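Local coordinates for protein putative Acetyltransferase (Lactobacillus plantarum WCFS1, PDB 3EFA) that probably transfers an acetyl group from acetyl-coenzyme A to an amine substrate, as a member of the GNAT N-acetyltransferase family, at residues Gln45-Ala49 with Thr61-Glu65; His70-Phe74 with Phe105-His111; Glu97-Thr101 with His143-Leu147; Gly112-Gln117 with Pro138-Met142. All coordinates share one frame. Numbering follows the deposited sequence.

Contact 1 of 4, residues Gln45-Ala49 with Thr61-Glu65; sequences QCEYA and TLRLE
From Cys46 the chain is extended, and it is strand at Tyr48 and Ala49, running antiparallel to strand segment 61-65. Two bridges set the register: Tyr48 faces Arg63 as a non-hydrogen-bonded pair (CA-CA 4.7 Å), and Ala49 faces Leu62 as a hydrogen-bonded pair (CA-CA 5.3 Å). Around the latter, Ala49 N donates to Leu62 O (2.9 Å) and Leu62 N to Ala49 O (3.0 Å); Ala49 O also accepts from Thr61 OG1 at 3.0 Å, with Thr61 in the t rotamer. Toward the loop, Leu64 N reaches Glu47 O at 3.2 Å. Beyond this the chains splay, and one water bridges them, accepting from Glu47 N (3.1 Å) and donating to Leu64 O (2.8 Å). This is the beta hairpin of strands 48-52 and 57-66 in the GNAT sheet, and it shows how alternation sorts side chains between two helical layers. Ala49 and Leu62 point to the side where helix 88-102 packs; Ala49 CB lies 3.8 Å from Leu62 CD1 and 4.3 Å from Leu64 CD1. Tyr48 (m) and Arg63 (t) share the other face, near helix 12-29, with Tyr48 CE1 3.6 Å from Arg63 CD. Cys46 SG rests 3.8 Å from Arg63 CG. Arg63 makes a salt bridge within its own strand, NE and NH2 lying 2.9 and 3.0 Å from Glu65 OE2, while its NH1 forms salt bridges with Asp39 and Asp42; Asp42 also takes the Tyr48 hydroxyl.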
loop_
_atom_site.group_PDB
_atom_site.type_symbol
_atom_site.label_atom_id
_atom_site.label_comp_id
_atom_site.label_asym_id
_atom_site.label_seq_id
_atom_site.Cartn_x
_atom_site.Cartn_y
_atom_site.Cartn_z
ATOM N N GLN A 45 -4.790 -25.921 -0.944
ATOM C CA GLN A 45 -3.863 -25.575 0.127
ATOM C C GLN A 45 -4.223 -24.258 0.817
ATOM O O GLN A 45 -3.622 -23.895 1.842
ATOM C CB GLN A 45 -2.429 -25.470 -0.417
ATOM C CG GLN A 45 -1.703 -26.801 -0.619
ATOM C CD GLN A 45 -1.556 -27.196 -2.080
ATOM O OE1 GLN A 45 -1.765 -26.385 -2.984
ATOM N NE2 GLN A 45 -1.181 -28.449 -2.315
ATOM N N CYS A 46 -5.175 -23.515 0.243
ATOM C CA CYS A 46 -5.559 -22.216 0.809
ATOM C C CYS A 46 -6.436 -22.385 2.052
ATOM O O CYS A 46 -7.380 -23.174 2.043
ATOM C CB CYS A 46 -6.287 -21.351 -0.225
ATOM S SG CYS A 46 -6.589 -19.615 0.310
ATOM N N GLU A 47 -6.122 -21.643 3.116
ATOM C CA GLU A 47 -6.894 -21.716 4.362
ATOM C C GLU A 47 -7.966 -20.635 4.471
ATOM O O GLU A 47 -7.728 -19.483 4.117
ATOM C CB GLU A 47 -5.958 -21.663 5.570
ATOM C CG GLU A 47 -5.056 -22.895 5.654
ATOM C CD GLU A 47 -4.133 -22.899 6.857
ATOM O OE1 GLU A 47 -3.337 -21.939 7.032
ATOM O OE2 GLU A 47 -4.189 -23.888 7.618
ATOM N N TYR A 48 -9.144 -21.002 4.973
ATOM C CA TYR A 48 -10.228 -20.022 5.134
ATOM C C TYR A 48 -10.696 -19.967 6.586
ATOM O O TYR A 48 -10.592 -20.948 7.308
ATOM C CB TYR A 48 -11.400 -20.343 4.183
ATOM C CG TYR A 48 -10.965 -20.499 2.734
ATOM C CD1 TYR A 48 -11.083 -19.440 1.832
ATOM C CD2 TYR A 48 -10.401 -21.696 2.273
ATOM C CE1 TYR A 48 -10.671 -19.572 0.506
ATOM C CE2 TYR A 48 -9.975 -21.832 0.946
ATOM C CZ TYR A 48 -10.117 -20.761 0.062
ATOM O OH TYR A 48 -9.703 -20.865 -1.261
ATOM N N ALA A 49 -11.179 -18.802 7.018
ATOM C CA ALA A 49 -11.774 -18.652 8.345
ATOM C C ALA A 49 -13.297 -18.611 8.224
ATOM O O ALA A 49 -13.826 -17.768 7.500
ATOM C CB ALA A 49 -11.246 -17.367 9.050
ATOM N N THR A 61 -17.346 -15.221 6.784
ATOM C CA THR A 61 -16.082 -15.820 6.335
ATOM C C THR A 61 -15.034 -14.795 5.893
ATOM O O THR A 61 -15.362 -13.675 5.509
ATOM C CB THR A 61 -16.302 -16.831 5.150
ATOM O OG1 THR A 61 -15.061 -17.462 4.807
ATOM C CG2 THR A 61 -16.827 -16.113 3.912
ATOM N N LEU A 62 -13.771 -15.196 5.950
ATOM C CA LEU A 62 -12.679 -14.450 5.313
ATOM C C LEU A 62 -11.573 -15.403 4.806
ATOM O O LEU A 62 -11.472 -16.549 5.260
ATOM C CB LEU A 62 -12.116 -13.366 6.252
ATOM C CG LEU A 62 -11.392 -13.737 7.557
ATOM C CD1 LEU A 62 -9.950 -14.194 7.311
ATOM C CD2 LEU A 62 -11.414 -12.554 8.525
ATOM N N ARG A 63 -10.763 -14.933 3.861
ATOM C CA ARG A 63 -9.695 -15.749 3.285
ATOM C C ARG A 63 -8.323 -15.341 3.844
ATOM O O ARG A 63 -7.970 -14.149 3.875
ATOM C CB ARG A 63 -9.705 -15.659 1.743
ATOM C CG ARG A 63 -8.657 -16.570 1.028
ATOM C CD ARG A 63 -8.844 -16.640 -0.504
ATOM N NE ARG A 63 -8.325 -15.454 -1.202
ATOM C CZ ARG A 63 -8.267 -15.307 -2.528
ATOM N NH1 ARG A 63 -8.698 -16.280 -3.340
ATOM N NH2 ARG A 63 -7.769 -14.181 -3.048
ATOM N N LEU A 64 -7.543 -16.325 4.282
ATOM C CA LEU A 64 -6.206 -16.022 4.801
ATOM C C LEU A 64 -5.167 -15.930 3.667
ATOM O O LEU A 64 -4.968 -16.893 2.923
ATOM C CB LEU A 64 -5.813 -17.033 5.894
ATOM C CG LEU A 64 -6.811 -16.924 7.068
ATOM C CD1 LEU A 64 -7.249 -18.256 7.633
ATOM C CD2 LEU A 64 -6.307 -15.984 8.185
ATOM N N GLU A 65 -4.551 -14.749 3.531
ATOM C CA GLU A 65 -3.588 -14.452 2.464
ATOM C C GLU A 65 -2.249 -13.902 3.011
ATOM O O GLU A 65 -1.984 -12.689 2.951
ATOM C CB GLU A 65 -4.185 -13.461 1.442
ATOM C CG GLU A 65 -5.588 -13.819 0.931
ATOM C CD GLU A 65 -6.181 -12.785 -0.039
ATOM O OE1 GLU A 65 -5.445 -11.871 -0.493
ATOM O OE2 GLU A 65 -7.393 -12.884 -0.346
HETATM O O HOH W 1 -3.907 -19.441 3.237
#

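Contact 2 of 4, residues His70-Phe74 with Phe105-His111; sequences HVMRF and FTHGEIH. With FMT (formic acid), chain B.
Segment 70-74 starts at His70, which, with left-handed backbone angles (69/26), offers its carbonyl to the start of the partner segment: His70 O accepts from Thr106 N (2.9 Å) and, weakly, from His107 N (3.4 Å). Strands 71-74 and 107-111 then run parallel, 4.6 Å apart with axes 36° askew, pairing Val71 with His107, Met72 with Gly108 and Arg73 with Glu109. They form the beta-alpha-beta crossover through helix 88-102. Val71 CG1 packs 3.7 Å from Glu109 CB. Met72, a selenomethionine, bonds through N to His107 O (2.9 Å) and lays CE over the Phe105 ring, 3.8 Å from its centroid. Arg73 (chi1 t) forms a salt bridge with Glu109, NE and NH2 lying 2.6 and 2.7 Å from Glu109 OE1, and His111 CE1 lies over the guanidinium, 3.4 Å from Arg73 NH2. Phe74 N donates to Glu109 O (3.1 Å). Glu109 OE2 is hydrogen-bonded to His143 NE2, so one sheet face carries a linked polar network around the Arg73-Glu109 salt bridge while Met72 and Phe74 occupy the apolar other.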
loop_
_atom_site.group_PDB
_atom_site.type_symbol
_atom_site.label_atom_id
_atom_site.label_comp_id
_atom_site.label_asym_id
_atom_site.label_seq_id
_atom_site.Cartn_x
_atom_site.Cartn_y
_atom_site.Cartn_z
ATOM N N HIS A 70 6.126 -10.825 7.350
ATOM C CA HIS A 70 5.271 -10.997 8.529
ATOM C C HIS A 70 3.986 -10.163 8.493
ATOM O O HIS A 70 3.422 -9.834 9.533
ATOM C CB HIS A 70 6.068 -10.723 9.811
ATOM C CG HIS A 70 7.276 -11.592 9.956
ATOM N ND1 HIS A 70 8.558 -11.132 9.745
ATOM C CD2 HIS A 70 7.394 -12.910 10.260
ATOM C CE1 HIS A 70 9.416 -12.121 9.930
ATOM N NE2 HIS A 70 8.735 -13.210 10.242
ATOM N N VAL A 71 3.538 -9.836 7.285
ATOM C CA VAL A 71 2.258 -9.169 7.075
ATOM C C VAL A 71 1.188 -10.178 6.628
ATOM O O VAL A 71 1.382 -10.903 5.646
ATOM C CB VAL A 71 2.381 -8.025 6.028
ATOM C CG1 VAL A 71 1.016 -7.405 5.740
ATOM C CG2 VAL A 71 3.377 -6.944 6.509
HETATM N N MSE A 72 0.078 -10.241 7.371
HETATM C CA MSE A 72 -1.066 -11.075 6.995
HETATM C C MSE A 72 -2.164 -10.243 6.360
HETATM O O MSE A 72 -2.641 -9.284 6.960
HETATM C CB MSE A 72 -1.648 -11.810 8.201
HETATM C CG MSE A 72 -2.968 -12.519 7.884
HETATM SE SE MSE A 72 -2.813 -14.095 6.705
HETATM C CE MSE A 72 -1.628 -15.136 7.878
ATOM N N ARG A 73 -2.564 -10.602 5.146
ATOM C CA ARG A 73 -3.716 -9.951 4.531
ATOM C C ARG A 73 -4.974 -10.815 4.721
ATOM O O ARG A 73 -4.945 -12.033 4.497
ATOM C CB ARG A 73 -3.458 -9.621 3.051
ATOM C CG ARG A 73 -4.659 -8.995 2.326
ATOM C CD ARG A 73 -4.407 -8.892 0.818
ATOM N NE ARG A 73 -3.206 -8.116 0.561
ATOM C CZ ARG A 73 -2.611 -7.984 -0.621
ATOM N NH1 ARG A 73 -3.095 -8.599 -1.692
ATOM N NH2 ARG A 73 -1.513 -7.238 -0.720
ATOM N N PHE A 74 -6.054 -10.184 5.181
ATOM C CA PHE A 74 -7.355 -10.843 5.303
ATOM C C PHE A 74 -8.246 -10.435 4.118
ATOM O O PHE A 74 -8.548 -9.249 3.958
ATOM C CB PHE A 74 -8.046 -10.434 6.604
ATOM C CG PHE A 74 -7.196 -10.601 7.843
ATOM C CD1 PHE A 74 -6.994 -11.865 8.408
ATOM C CD2 PHE A 74 -6.622 -9.487 8.464
ATOM C CE1 PHE A 74 -6.226 -12.022 9.563
ATOM C CE2 PHE A 74 -5.848 -9.628 9.621
ATOM C CZ PHE A 74 -5.647 -10.896 10.175
ATOM N N PHE A 105 2.979 -13.489 12.600
ATOM C CA PHE A 105 2.726 -12.292 11.803
ATOM C C PHE A 105 2.549 -11.116 12.759
ATOM O O PHE A 105 1.987 -11.287 13.847
ATOM C CB PHE A 105 1.517 -12.494 10.877
ATOM C CG PHE A 105 1.735 -13.558 9.828
ATOM C CD1 PHE A 105 2.217 -13.224 8.566
ATOM C CD2 PHE A 105 1.482 -14.904 10.112
ATOM C CE1 PHE A 105 2.443 -14.212 7.601
ATOM C CE2 PHE A 105 1.697 -15.900 9.148
ATOM C CZ PHE A 105 2.179 -15.552 7.893
ATOM N N THR A 106 3.054 -9.940 12.384
ATOM C CA THR A 106 2.996 -8.767 13.277
ATOM C C THR A 106 2.073 -7.648 12.791
ATOM O O THR A 106 1.786 -6.708 13.528
ATOM C CB THR A 106 4.397 -8.146 13.538
ATOM O OG1 THR A 106 4.984 -7.722 12.299
ATOM C CG2 THR A 106 5.311 -9.150 14.226
ATOM N N HIS A 107 1.617 -7.743 11.550
ATOM C CA HIS A 107 0.758 -6.705 11.000
ATOM C C HIS A 107 -0.418 -7.270 10.215
ATOM O O HIS A 107 -0.260 -8.218 9.436
ATOM C CB HIS A 107 1.572 -5.759 10.107
ATOM C CG HIS A 107 2.567 -4.939 10.854
ATOM N ND1 HIS A 107 3.843 -5.380 11.126
ATOM C CD2 HIS A 107 2.474 -3.701 11.396
ATOM C CE1 HIS A 107 4.500 -4.447 11.794
ATOM N NE2 HIS A 107 3.688 -3.420 11.972
ATOM N N GLY A 108 -1.590 -6.671 10.421
ATOM C CA GLY A 108 -2.758 -6.990 9.622
ATOM C C GLY A 108 -2.817 -6.069 8.420
ATOM O O GLY A 108 -2.339 -4.921 8.473
ATOM N N GLU A 109 -3.413 -6.562 7.337
ATOM C CA GLU A 109 -3.512 -5.802 6.096
ATOM C C GLU A 109 -4.884 -6.012 5.451
ATOM O O GLU A 109 -5.354 -7.164 5.314
ATOM C CB GLU A 109 -2.388 -6.213 5.123
ATOM C CG GLU A 109 -2.458 -5.551 3.726
ATOM C CD GLU A 109 -1.269 -5.911 2.825
ATOM O OE1 GLU A 109 -1.413 -6.808 1.959
ATOM O OE2 GLU A 109 -0.186 -5.290 2.978
ATOM N N ILE A 110 -5.520 -4.908 5.055
ATOM C CA ILE A 110 -6.836 -4.957 4.412
ATOM C C ILE A 110 -6.852 -4.117 3.140
ATOM O O ILE A 110 -6.381 -2.974 3.157
ATOM C CB ILE A 110 -7.941 -4.381 5.341
ATOM C CG1 ILE A 110 -8.043 -5.177 6.646
ATOM C CG2 ILE A 110 -9.303 -4.263 4.595
ATOM C CD1 ILE A 110 -8.604 -6.563 6.483
ATOM N N HIS A 111 -7.397 -4.658 2.047
ATOM C CA HIS A 111 -7.678 -3.823 0.863
ATOM C C HIS A 111 -9.198 -3.625 0.785
ATOM O O HIS A 111 -9.883 -4.342 0.071
ATOM C CB HIS A 111 -7.159 -4.451 -0.454
ATOM C CG HIS A 111 -5.664 -4.486 -0.579
ATOM N ND1 HIS A 111 -5.024 -4.910 -1.726
ATOM C CD2 HIS A 111 -4.680 -4.141 0.291
ATOM C CE1 HIS A 111 -3.714 -4.835 -1.554
ATOM N NE2 HIS A 111 -3.478 -4.367 -0.342
HETATM C C FMT B . -1.138 -6.947 -4.578
HETATM O O1 FMT B . -0.530 -7.603 -3.737
HETATM O O2 FMT B . -2.145 -6.292 -4.315
HETATM O O HOH W 2 -8.521 -7.425 2.048
#

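Contact 3 of 4, residues Glu97-Thr101 with His143-Leu147; sequences EEWAT and HKQLL. With FMT (formic acid), chain D.
Leu146 sets its side chain against one flank of helix segment 97-101, between Glu97 and Thr101, one turn apart. The example belongs to the alpha/beta layering of the GNAT fold: helix 88-102, the helix of the beta-alpha-beta unit, packs against the sheet, and the last strand, 139-145, runs out beside its C-terminal part before the chain ends at Leu147. No backbone bond joins the two segments; the nearest CA atoms, of Thr101 and Leu146, are 6.9 Å apart, so side chains make nearly all of the contact. Leu146 in the mt rotamer puts CD2 3.8 Å from Glu97 CG and CD1 4.4 Å from Ala100 CB, while Thr101 CG2 comes within 3.6 Å of Leu146 CB. With chi1 p, Thr101 turns OG1 back onto its own helix, donating to Glu98 O at 3.0 Å, and the methyl is left to face Leu146. Within the helix Thr101 N bonds to Glu97 O (3.0 Å). The backbone of 143-147 is tied instead to the neighbouring 105-111 segment, through Lys144 with Gly108 and Leu146 with Thr106. Gln145 N donates to O1 of a bound formic acid, probably from the crystallisation liquor (3.0 Å). Beside the apolar patch, Glu97 OE2 is hydrogen-bonded to the Tyr125 hydroxyl. Lys144, which also reaches the Cys123 carbonyl, is all-trans and fully stretched, and its NZ forms a salt bridge with Glu97 OE1 at 2.9 Å.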
loop_
_atom_site.group_PDB
_atom_site.type_symbol
_atom_site.label_atom_id
_atom_site.label_comp_id
_atom_site.label_asym_id
_atom_site.label_seq_id
_atom_site.Cartn_x
_atom_site.Cartn_y
_atom_site.Cartn_z
ATOM N N GLU A 97 -7.065 -12.224 13.809
ATOM C CA GLU A 97 -5.867 -11.506 14.272
ATOM C C GLU A 97 -5.068 -12.323 15.296
ATOM O O GLU A 97 -3.848 -12.448 15.189
ATOM C CB GLU A 97 -6.216 -10.109 14.830
ATOM C CG GLU A 97 -6.631 -9.098 13.747
ATOM C CD GLU A 97 -7.041 -7.726 14.291
ATOM O OE1 GLU A 97 -6.779 -7.424 15.475
ATOM O OE2 GLU A 97 -7.626 -6.939 13.520
ATOM N N GLU A 98 -5.762 -12.891 16.276
ATOM C CA GLU A 98 -5.124 -13.724 17.296
ATOM C C GLU A 98 -4.490 -15.003 16.687
ATOM O O GLU A 98 -3.370 -15.387 17.046
ATOM C CB GLU A 98 -6.125 -14.034 18.425
ATOM C CG GLU A 98 -5.732 -15.171 19.372
ATOM C CD GLU A 98 -4.493 -14.854 20.207
ATOM O OE1 GLU A 98 -4.370 -13.709 20.693
ATOM O OE2 GLU A 98 -3.644 -15.756 20.385
ATOM N N TRP A 99 -5.194 -15.633 15.748
ATOM C CA TRP A 99 -4.661 -16.779 14.997
ATOM C C TRP A 99 -3.352 -16.414 14.252
ATOM O O TRP A 99 -2.380 -17.169 14.285
ATOM C CB TRP A 99 -5.733 -17.299 14.033
ATOM C CG TRP A 99 -5.397 -18.571 13.266
ATOM C CD1 TRP A 99 -5.670 -19.860 13.646
ATOM C CD2 TRP A 99 -4.775 -18.660 11.976
ATOM N NE1 TRP A 99 -5.230 -20.743 12.685
ATOM C CE2 TRP A 99 -4.678 -20.036 11.650
ATOM C CE3 TRP A 99 -4.271 -17.712 11.072
ATOM C CZ2 TRP A 99 -4.108 -20.483 10.458
ATOM C CZ3 TRP A 99 -3.703 -18.158 9.882
ATOM C CH2 TRP A 99 -3.625 -19.528 9.587
ATOM N N ALA A 100 -3.326 -15.247 13.610
ATOM C CA ALA A 100 -2.139 -14.782 12.887
ATOM C C ALA A 100 -0.923 -14.464 13.778
ATOM O O ALA A 100 0.217 -14.839 13.451
ATOM C CB ALA A 100 -2.486 -13.570 12.012
ATOM N N THR A 101 -1.155 -13.766 14.888
ATOM C CA THR A 101 -0.071 -13.466 15.827
ATOM C C THR A 101 0.546 -14.745 16.382
ATOM O O THR A 101 1.749 -14.796 16.636
ATOM C CB THR A 101 -0.517 -12.560 17.014
ATOM O OG1 THR A 101 -1.426 -13.273 17.862
ATOM C CG2 THR A 101 -1.171 -11.283 16.515
ATOM N N HIS A 143 -3.538 -0.666 7.196
ATOM C CA HIS A 143 -2.690 -1.511 8.032
ATOM C C HIS A 143 -2.984 -1.348 9.527
ATOM O O HIS A 143 -3.581 -0.363 9.962
ATOM C CB HIS A 143 -1.198 -1.273 7.725
ATOM C CG HIS A 143 -0.781 -1.764 6.370
ATOM N ND1 HIS A 143 -0.652 -0.929 5.280
ATOM C CD2 HIS A 143 -0.512 -3.014 5.918
ATOM C CE1 HIS A 143 -0.306 -1.639 4.220
ATOM N NE2 HIS A 143 -0.218 -2.908 4.580
ATOM N N LYS A 144 -2.575 -2.341 10.304
ATOM C CA LYS A 144 -2.726 -2.319 11.750
ATOM C C LYS A 144 -1.589 -3.114 12.378
ATOM O O LYS A 144 -1.248 -4.196 11.906
ATOM C CB LYS A 144 -4.068 -2.947 12.155
ATOM C CG LYS A 144 -4.219 -3.143 13.661
ATOM C CD LYS A 144 -5.551 -3.773 14.050
ATOM C CE LYS A 144 -5.636 -3.923 15.567
ATOM N NZ LYS A 144 -6.879 -4.614 16.027
ATOM N N GLN A 145 -1.000 -2.584 13.442
ATOM C CA GLN A 145 -0.041 -3.366 14.218
ATOM C C GLN A 145 -0.783 -4.373 15.094
ATOM O O GLN A 145 -1.726 -4.017 15.799
ATOM C CB GLN A 145 0.834 -2.459 15.086
ATOM C CG GLN A 145 1.904 -3.213 15.879
ATOM C CD GLN A 145 3.100 -2.337 16.257
ATOM O OE1 GLN A 145 3.241 -1.207 15.778
ATOM N NE2 GLN A 145 3.972 -2.867 17.112
ATOM N N LEU A 146 -0.364 -5.632 15.039
ATOM C CA LEU A 146 -0.995 -6.670 15.855
ATOM C C LEU A 146 -0.264 -6.886 17.181
ATOM O O LEU A 146 0.963 -7.034 17.217
ATOM C CB LEU A 146 -1.080 -7.983 15.080
ATOM C CG LEU A 146 -1.792 -7.931 13.728
ATOM C CD1 LEU A 146 -1.804 -9.312 13.100
ATOM C CD2 LEU A 146 -3.208 -7.390 13.874
ATOM N N LEU A 147 -1.025 -6.903 18.269
ATOM C CA LEU A 147 -0.450 -7.067 19.600
ATOM C C LEU A 147 -1.235 -8.072 20.432
ATOM O O LEU A 147 -0.956 -9.265 20.381
ATOM C CB LEU A 147 -0.379 -5.718 20.325
ATOM C CG LEU A 147 0.553 -4.695 19.677
ATOM C CD1 LEU A 147 0.242 -3.291 20.170
ATOM C CD2 LEU A 147 2.014 -5.067 19.924
HETATM C C FMT D . -2.445 0.820 13.729
HETATM O O1 FMT D . -1.404 0.306 14.151
HETATM O O2 FMT D . -2.548 1.452 12.672
#

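Contact 4 of 4, residues Gly112-Gln117 with Pro138-Met142; sequences GELTAQ and PVVIM
Strand 107-113 leaves its antiparallel neighbour 139-145 in the GNAT sheet by turning through a 3-10 segment, 114-116, into helix 117-122. Pairing persists to the end: Gly112 and Val140 form a hydrogen-bonded pair (CA-CA 5.6 Å), with Val140 N to Gly112 O at 3.0 Å and Gly112 N to Val140 O at 3.2 Å, and Glu113 and Val139 follow as a non-hydrogen-bonded pair (CA-CA 4.7 Å). Leu114 N donates to Pro138 O (3.1 Å) just as the chain turns; the turn itself is fastened by Ala116 N to Glu113 O (2.9 Å) and Gln117 N to Leu114 O (3.1 Å). Leu114 takes the tp rotamer, which brings CD1 to 3.8 Å from Val140 CG1 while its CB sits 3.9 Å from Pro138 CB. Val140 (m) thus packs against Leu114. Glu113 (m) points away from the 138-142 segment and forms a salt bridge with Arg30. Val139 also heads away overall, yet its t rotamer puts CG1 only 3.1 Å from Gly112 O. Gln117 is extended (chi1 and chi2 both t), and its NE2 bonds to Glu121 on the next helical turn. Selenomethionine Met142, with chi1 m, chi2 t and chi3 p, stretches across to helix 117-122, whose Tyr120 and Glu121 also touch it, and its CE ends 3.8 Å from Gln117 O.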
loop_
_atom_site.group_PDB
_atom_site.type_symbol
_atom_site.label_atom_id
_atom_site.label_comp_id
_atom_site.label_asym_id
_atom_site.label_seq_id
_atom_site.Cartn_x
_atom_site.Cartn_y
_atom_site.Cartn_z
ATOM N N GLY A 112 -9.729 -2.656 1.518
ATOM C CA GLY A 112 -11.171 -2.541 1.663
ATOM C C GLY A 112 -11.856 -1.580 0.707
ATOM O O GLY A 112 -11.217 -0.730 0.077
ATOM N N GLU A 113 -13.174 -1.723 0.597
ATOM C CA GLU A 113 -13.979 -0.798 -0.192
ATOM C C GLU A 113 -14.003 0.520 0.556
ATOM O O GLU A 113 -13.982 0.527 1.784
ATOM C CB GLU A 113 -15.401 -1.355 -0.412
ATOM C CG GLU A 113 -15.417 -2.708 -1.132
ATOM C CD GLU A 113 -16.826 -3.217 -1.452
ATOM O OE1 GLU A 113 -17.109 -4.406 -1.170
ATOM O OE2 GLU A 113 -17.645 -2.439 -1.994
ATOM N N LEU A 114 -14.022 1.633 -0.171
ATOM C CA LEU A 114 -13.979 2.943 0.487
ATOM C C LEU A 114 -15.061 3.087 1.566
ATOM O O LEU A 114 -14.808 3.631 2.642
ATOM C CB LEU A 114 -14.083 4.084 -0.528
ATOM C CG LEU A 114 -13.908 5.475 0.090
ATOM C CD1 LEU A 114 -12.597 5.569 0.860
ATOM C CD2 LEU A 114 -13.990 6.568 -0.965
ATOM N N THR A 115 -16.256 2.578 1.275
ATOM C CA THR A 115 -17.387 2.670 2.194
ATOM C C THR A 115 -17.175 1.985 3.552
ATOM O O THR A 115 -17.912 2.240 4.503
ATOM C CB THR A 115 -18.677 2.123 1.549
ATOM O OG1 THR A 115 -19.676 1.950 2.559
ATOM C CG2 THR A 115 -18.422 0.781 0.873
ATOM N N ALA A 116 -16.169 1.123 3.650
ATOM C CA ALA A 116 -15.906 0.417 4.906
ATOM C C ALA A 116 -14.793 1.050 5.753
ATOM O O ALA A 116 -14.411 0.507 6.788
ATOM C CB ALA A 116 -15.596 -1.058 4.628
ATOM N N GLN A 117 -14.280 2.199 5.323
ATOM C CA GLN A 117 -13.134 2.799 5.999
ATOM C C GLN A 117 -13.351 2.916 7.520
ATOM O O GLN A 117 -12.519 2.450 8.309
ATOM C CB GLN A 117 -12.756 4.153 5.364
ATOM C CG GLN A 117 -11.664 4.914 6.116
ATOM C CD GLN A 117 -11.036 6.065 5.309
ATOM O OE1 GLN A 117 -11.166 6.140 4.080
ATOM N NE2 GLN A 117 -10.330 6.954 6.010
ATOM N N PRO A 138 -13.791 2.232 -5.895
ATOM C CA PRO A 138 -12.756 2.774 -4.989
ATOM C C PRO A 138 -12.310 1.840 -3.845
ATOM O O PRO A 138 -13.138 1.262 -3.127
ATOM C CB PRO A 138 -13.409 4.032 -4.393
ATOM C CG PRO A 138 -14.731 4.179 -5.074
ATOM C CD PRO A 138 -15.102 2.852 -5.647
ATOM N N VAL A 139 -10.992 1.739 -3.678
ATOM C CA VAL A 139 -10.367 0.910 -2.658
ATOM C C VAL A 139 -9.378 1.733 -1.820
ATOM O O VAL A 139 -8.813 2.712 -2.304
ATOM C CB VAL A 139 -9.581 -0.232 -3.312
ATOM C CG1 VAL A 139 -9.476 -1.427 -2.369
ATOM C CG2 VAL A 139 -10.240 -0.638 -4.615
ATOM N N VAL A 140 -9.170 1.335 -0.567
ATOM C CA VAL A 140 -8.127 1.933 0.262
ATOM C C VAL A 140 -7.261 0.855 0.890
ATOM O O VAL A 140 -7.757 -0.191 1.297
ATOM C CB VAL A 140 -8.695 2.839 1.380
ATOM C CG1 VAL A 140 -9.015 4.239 0.838
ATOM C CG2 VAL A 140 -9.922 2.191 2.051
ATOM N N ILE A 141 -5.960 1.118 0.962
ATOM C CA ILE A 141 -5.016 0.188 1.572
ATOM C C ILE A 141 -4.859 0.530 3.053
ATOM O O ILE A 141 -4.518 1.664 3.394
ATOM C CB ILE A 141 -3.643 0.256 0.851
ATOM C CG1 ILE A 141 -3.839 0.243 -0.671
ATOM C CG2 ILE A 141 -2.722 -0.885 1.289
ATOM C CD1 ILE A 141 -4.440 -1.032 -1.207
HETATM N N MSE A 142 -5.109 -0.444 3.928
HETATM C CA MSE A 142 -5.102 -0.210 5.377
HETATM C C MSE A 142 -4.184 -1.170 6.147
HETATM O O MSE A 142 -4.068 -2.343 5.806
HETATM C CB MSE A 142 -6.537 -0.260 5.949
HETATM C CG MSE A 142 -7.546 0.613 5.181
HETATM SE SE MSE A 142 -9.345 0.810 5.987
HETATM C CE MSE A 142 -8.820 1.901 7.532
#

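The chemistry of the four contacts varies with their place in the sheet. Contact 1 is the most buried, its centre about 8 Å from that of the chain; contacts 2, 3 and 4 lie farther out and are only partly buried. The Glu65 N-Arg73 O bond belongs to the antiparallel pair 57-66/71-79, which lies between the antiparallel pair of contact 1 and the parallel pair of contact 2. Contact 2 shares strand 107-113 with contact 4, and contacts 3 and 4 use successive parts of strand 139-145, which pairs antiparallel with it. Backbone bonds dominate contacts 1, 2 and 4, whereas contact 3 joins helix to strand chiefly through side chains. Glu109 and His143 couple contacts 2 and 3 by a hydrogen bond.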